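Local coordinates for protein Alpha/beta hydrolase (Xanthomonas campestris pv. campestris, PDB 2QJW) that is uncharacterised but probably acts as a hydrolase of the alpha/beta superfamily, its substrate unknown, at residues H6-H11 and V76-S81; S15-L20 and R38-D43. All blocks are in the same frame, centred on the assembly; numbering follows the deposited sequence.

Contact 1 of 2, residues H6-H11 and V76-S81; sequences HCILAH and VVLAGS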
loop_
_atom_site.group_PDB
_atom_site.type_symbol
_atom_site.label_atom_id
_atom_site.label_comp_id
_atom_site.label_asym_id
_atom_site.label_seq_id
_atom_site.Cartn_x
_atom_site.Cartn_y
_atom_site.Cartn_z
ATOM N N HIS A 6 -16.043 17.037 2.275
ATOM C CA HIS A 6 -16.631 16.270 3.360
ATOM C C HIS A 6 -16.403 14.773 3.192
ATOM O O HIS A 6 -16.570 14.245 2.095
ATOM C CB HIS A 6 -18.116 16.493 3.304
ATOM C CG HIS A 6 -18.890 15.950 4.457
ATOM N ND1 HIS A 6 -18.719 16.412 5.743
ATOM C CD2 HIS A 6 -19.866 15.004 4.510
ATOM C CE1 HIS A 6 -19.579 15.792 6.527
ATOM N NE2 HIS A 6 -20.284 14.935 5.804
ATOM N N CYS A 7 -16.046 14.117 4.295
ATOM C CA CYS A 7 -15.862 12.647 4.317
ATOM C C CYS A 7 -17.001 11.971 5.071
ATOM O O CYS A 7 -17.376 12.414 6.151
ATOM C CB CYS A 7 -14.571 12.284 5.003
ATOM S SG CYS A 7 -13.099 12.848 4.196
ATOM N N ILE A 8 -17.604 10.963 4.443
ATOM C CA ILE A 8 -18.633 10.143 5.110
ATOM C C ILE A 8 -17.998 8.804 5.357
ATOM O O ILE A 8 -17.552 8.166 4.426
ATOM C CB ILE A 8 -19.910 10.031 4.313
ATOM C CG1 ILE A 8 -20.495 11.408 3.976
ATOM C CG2 ILE A 8 -20.907 9.140 5.139
ATOM C CD1 ILE A 8 -21.566 11.484 2.976
ATOM N N LEU A 9 -17.877 8.399 6.627
ATOM C CA LEU A 9 -17.120 7.221 7.077
ATOM C C LEU A 9 -18.107 6.187 7.597
ATOM O O LEU A 9 -18.772 6.449 8.608
ATOM C CB LEU A 9 -16.173 7.638 8.188
ATOM C CG LEU A 9 -15.389 8.914 7.843
ATOM C CD1 LEU A 9 -14.690 9.380 9.075
ATOM C CD2 LEU A 9 -14.437 8.689 6.643
ATOM N N ALA A 10 -18.252 5.040 6.918
ATOM C CA ALA A 10 -19.282 4.038 7.240
ATOM C C ALA A 10 -18.737 2.818 7.946
ATOM O O ALA A 10 -17.924 2.078 7.390
ATOM C CB ALA A 10 -19.930 3.606 5.951
ATOM N N HIS A 11 -19.205 2.639 9.162
ATOM C CA HIS A 11 -18.804 1.510 9.987
ATOM C C HIS A 11 -19.287 0.164 9.484
ATOM O O HIS A 11 -20.230 0.075 8.720
ATOM C CB HIS A 11 -19.238 1.759 11.438
ATOM C CG HIS A 11 -20.713 1.577 11.718
ATOM N ND1 HIS A 11 -21.351 0.338 11.744
ATOM C CD2 HIS A 11 -21.675 2.493 11.947
ATOM C CE1 HIS A 11 -22.638 0.524 12.010
ATOM N NE2 HIS A 11 -22.864 1.820 12.121
ATOM N N VAL A 76 -17.431 15.218 -1.905
ATOM C CA VAL A 76 -17.622 14.143 -0.911
ATOM C C VAL A 76 -16.688 12.985 -1.208
ATOM O O VAL A 76 -16.633 12.479 -2.324
ATOM C CB VAL A 76 -19.046 13.626 -0.937
ATOM C CG1 VAL A 76 -19.212 12.464 0.067
ATOM C CG2 VAL A 76 -20.023 14.780 -0.626
ATOM N N VAL A 77 -16.014 12.539 -0.146
ATOM C CA VAL A 77 -15.242 11.297 -0.119
ATOM C C VAL A 77 -15.999 10.279 0.732
ATOM O O VAL A 77 -16.433 10.611 1.861
ATOM C CB VAL A 77 -13.815 11.522 0.432
ATOM C CG1 VAL A 77 -13.089 10.244 0.695
ATOM C CG2 VAL A 77 -13.041 12.437 -0.535
ATOM N N LEU A 78 -16.187 9.062 0.182
ATOM C CA LEU A 78 -16.844 7.980 0.932
ATOM C C LEU A 78 -15.804 6.980 1.340
ATOM O O LEU A 78 -14.887 6.640 0.594
ATOM C CB LEU A 78 -17.872 7.283 0.074
ATOM C CG LEU A 78 -18.963 8.209 -0.460
ATOM C CD1 LEU A 78 -19.906 7.411 -1.358
ATOM C CD2 LEU A 78 -19.732 8.875 0.655
ATOM N N ALA A 79 -15.906 6.517 2.589
ATOM C CA ALA A 79 -14.950 5.540 3.123
ATOM C C ALA A 79 -15.685 4.600 3.976
ATOM O O ALA A 79 -16.769 4.916 4.495
ATOM C CB ALA A 79 -13.908 6.211 3.940
ATOM N N GLY A 80 -15.110 3.438 4.199
ATOM C CA GLY A 80 -15.729 2.493 5.100
ATOM C C GLY A 80 -14.832 1.357 5.484
ATOM O O GLY A 80 -13.684 1.266 5.066
ATOM N N SER A 81 -15.421 0.476 6.297
ATOM C CA SER A 81 -14.818 -0.799 6.667
ATOM C C SER A 81 -15.829 -1.918 6.400
ATOM O O SER A 81 -16.968 -1.780 6.813
ATOM C CB SER A 81 -14.427 -0.816 8.126
ATOM O OG SER A 81 -13.859 -2.071 8.443
#

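Contact 2 of 2, residues S15-L20 and R38-D43; sequences SGPDAL and RPDFTD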
loop_
_atom_site.group_PDB
_atom_site.type_symbol
_atom_site.label_atom_id
_atom_site.label_comp_id
_atom_site.label_asym_id
_atom_site.label_seq_id
_atom_site.Cartn_x
_atom_site.Cartn_y
_atom_site.Cartn_z
ATOM N N SER A 15 -20.808 -3.003 14.190
ATOM C CA SER A 15 -19.846 -2.174 14.765
ATOM C C SER A 15 -20.735 -0.989 15.082
ATOM O O SER A 15 -21.945 -1.141 15.361
ATOM C CB SER A 15 -18.707 -1.881 13.767
ATOM O OG SER A 15 -17.718 -1.120 14.385
ATOM N N GLY A 16 -20.215 0.202 15.076
ATOM C CA GLY A 16 -21.041 1.383 15.307
ATOM C C GLY A 16 -20.183 2.563 14.958
ATOM O O GLY A 16 -19.023 2.405 14.628
ATOM N N PRO A 17 -20.760 3.766 15.024
ATOM C CA PRO A 17 -20.013 4.973 14.624
ATOM C C PRO A 17 -18.804 5.350 15.504
ATOM O O PRO A 17 -17.980 6.164 15.097
ATOM C CB PRO A 17 -21.084 6.067 14.687
ATOM C CG PRO A 17 -22.102 5.501 15.651
ATOM C CD PRO A 17 -22.145 4.062 15.375
ATOM N N ASP A 18 -18.675 4.728 16.683
ATOM C CA ASP A 18 -17.546 4.994 17.572
ATOM C C ASP A 18 -16.479 3.919 17.545
ATOM O O ASP A 18 -15.551 3.973 18.323
ATOM C CB ASP A 18 -18.072 5.209 18.996
ATOM C CG ASP A 18 -19.021 6.381 19.075
ATOM O OD1 ASP A 18 -18.738 7.412 18.431
ATOM O OD2 ASP A 18 -20.049 6.268 19.779
ATOM N N ALA A 19 -16.593 2.996 16.616
ATOM C CA ALA A 19 -15.645 1.924 16.432
ATOM C C ALA A 19 -14.268 2.502 16.094
ATOM O O ALA A 19 -14.107 3.605 15.513
ATOM C CB ALA A 19 -16.110 1.020 15.369
ATOM N N LEU A 20 -13.263 1.725 16.437
ATOM C CA LEU A 20 -11.887 2.140 16.280
ATOM C C LEU A 20 -11.488 2.641 14.898
ATOM O O LEU A 20 -10.915 3.728 14.788
ATOM C CB LEU A 20 -10.985 0.942 16.616
ATOM N N ARG A 38 -19.866 10.176 10.759
ATOM C CA ARG A 38 -19.900 8.732 10.914
ATOM C C ARG A 38 -21.352 8.325 11.176
ATOM O O ARG A 38 -21.808 8.387 12.345
ATOM C CB ARG A 38 -19.014 8.338 12.071
ATOM C CG ARG A 38 -17.534 8.429 11.720
ATOM C CD ARG A 38 -16.700 8.338 13.013
ATOM N NE ARG A 38 -16.769 9.579 13.715
ATOM C CZ ARG A 38 -16.384 9.745 14.972
ATOM N NH1 ARG A 38 -15.919 8.729 15.700
ATOM N NH2 ARG A 38 -16.480 10.946 15.513
ATOM N N PRO A 39 -22.089 8.003 10.111
ATOM C CA PRO A 39 -23.499 7.681 10.338
ATOM C C PRO A 39 -23.672 6.392 11.166
ATOM O O PRO A 39 -22.854 5.494 11.081
ATOM C CB PRO A 39 -24.052 7.497 8.951
ATOM C CG PRO A 39 -23.077 8.297 8.029
ATOM C CD PRO A 39 -21.754 8.048 8.673
ATOM N N ASP A 40 -24.765 6.327 11.879
ATOM C CA ASP A 40 -25.072 5.161 12.707
ATOM C C ASP A 40 -25.997 4.263 11.939
ATOM O O ASP A 40 -27.110 4.633 11.558
ATOM C CB ASP A 40 -25.745 5.666 13.964
ATOM C CG ASP A 40 -25.880 4.570 15.005
ATOM O OD1 ASP A 40 -25.964 3.386 14.612
ATOM O OD2 ASP A 40 -25.801 4.876 16.215
ATOM N N PHE A 41 -25.522 3.060 11.642
ATOM C CA PHE A 41 -26.308 2.068 10.970
ATOM C C PHE A 41 -26.687 0.894 11.902
ATOM O O PHE A 41 -27.118 -0.151 11.375
ATOM C CB PHE A 41 -25.535 1.495 9.780
ATOM C CG PHE A 41 -25.046 2.523 8.803
ATOM C CD1 PHE A 41 -25.895 3.042 7.833
ATOM C CD2 PHE A 41 -23.685 2.907 8.786
ATOM C CE1 PHE A 41 -25.434 3.941 6.865
ATOM C CE2 PHE A 41 -23.247 3.838 7.883
ATOM C CZ PHE A 41 -24.117 4.352 6.910
ATOM N N THR A 42 -26.538 1.047 13.193
ATOM C CA THR A 42 -26.694 -0.085 14.103
ATOM C C THR A 42 -28.130 -0.623 14.090
ATOM O O THR A 42 -28.331 -1.820 14.255
ATOM C CB THR A 42 -26.229 0.258 15.530
ATOM O OG1 THR A 42 -26.910 1.415 16.012
ATOM C CG2 THR A 42 -24.688 0.516 15.575
ATOM N N ASP A 43 -29.120 0.229 13.859
ATOM C CA ASP A 43 -30.513 -0.245 13.812
ATOM C C ASP A 43 -30.735 -1.161 12.660
ATOM O O ASP A 43 -31.404 -2.181 12.774
ATOM C CB ASP A 43 -31.513 0.958 13.751
ATOM C CG ASP A 43 -31.248 1.927 12.621
ATOM O OD1 ASP A 43 -30.054 2.217 12.313
ATOM O OD2 ASP A 43 -32.250 2.392 11.990
HETATM O O HOH W 1 -15.493 8.045 18.587
#

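Contact 1 of 2, residues H6-H11 and V76-S81
The carbonyl oxygen A79 O receives the shortest bond of this strand pair, from A10 N at 2.8 Å, with the donor tilted from the carbonyl plane; L9 CA also turns its hydrogen to the same oxygen. I8 gives its N-H to V77 O and, through I8 O, accepts from A79 N. V77 N to H6 O opens the ladder, and S81 N to A10 O, longer at 3.2 Å, closes it. Strands 6-10 and 76-81 thus run parallel, their directions 17° apart, and C-alpha hydrogens of V76, C7 and L78 supplement the ladder.

Side chains alternate between two faces. On one, I8 and L78 lie side by side and point the same way, L78 CD2 resting 3.8 Å from I8 CB. I8 CG1 stands anti to the carbonyl carbon (chi1 -56°), and from it CD1 reaches both that leucine methyl and V76 CG1, at 3.9 Å each. Helix 56-71 covers this face through L63 and A70. On the other, L9 CD2 touches A79 CB at 3.7 Å and C7 SG approaches V77 CB at 4.1 Å, beneath helices 20-31 and 162-174.

At G80 the strands come close, A10 and G80 CA atoms lying 4.4 Å apart. G80 begins a GxSxG sequence consistent with the nucleophile elbow of alpha/beta hydrolases. The chemistry is that of a central sheet: facing main-chain N-H and C=O groups pair, those of C7 and L9 bond strand 35-37, residues 7-10 and 76-79 are apolar on both faces, polar H6 at the strand start bonds T35 and E37, and the ladder leads to the probable nucleophile turn.

Contact 2 of 2, residues S15-L20 and R38-D43
P17 is where the two loops meet, its ring lying between R38 and D40. Its CB comes 3.4 Å from R38 O, while CG and CD lie against the D40 carboxylate, with P17 CD 3.8 Å from D40 CG; the two side chains cross obliquely. P17 O lies close to the arginine chain, obliquely to its guanidinium: R38 CD is 3.3 Å away, and R38 NH1 adds a weak, strongly bent hydrogen bond to it.

A water in the guanidinium plane, at its edge, accepts from R38 NH1 at 3.0 Å and gives a weak bond to D18 OD1. D18 OD1 lies 4.1 Å from R38 NH1, well out of the guanidinium plane, so the charges stay short of a salt bridge. Farther along, T42 CG2 packs against G16 CA and beside S15 O.

A second shell positions these groups. D40 OD1 takes two bonds, from T42 N at 2.8 Å and from T42 OG1 on the syn side, 21° out of the carboxylate plane; this double grip would fix the carboxylate against the proline ring. R38 packs on V22, T23 and A26 of helix 20-31. G16 to A19 form a type I turn, A19 N bonding G16 O, and A19 is the N-cap of that helix. The contact thus joins the loop after strand 6-10 to the one after strand 35-37, where an Asx turn at D40 leads into helix 42-45.

In the fold
Contact 1 is buried in the middle of the parallel sheet, whereas contact 2 lies at the surface beyond the C-terminal ends of strands 6-10 and 35-37. The first relies on regular main-chain bonds and apolar side chains; the second on a proline, a weak arginine bond, a water and charged groups. The 15-20 segment lies in the loop that follows strand 6-10, and helix 20-31 borders both contacts. H11 joins them directly: its NE2 is probably hydrogen-bonded to F41 N, its ring meets that of F41, and its CB packs against G16 O. L9 O also touches P39 CD, so the 38-43 segment packs on strand 6-10, while the 15-20 segment meets H11 just beyond the strand's end.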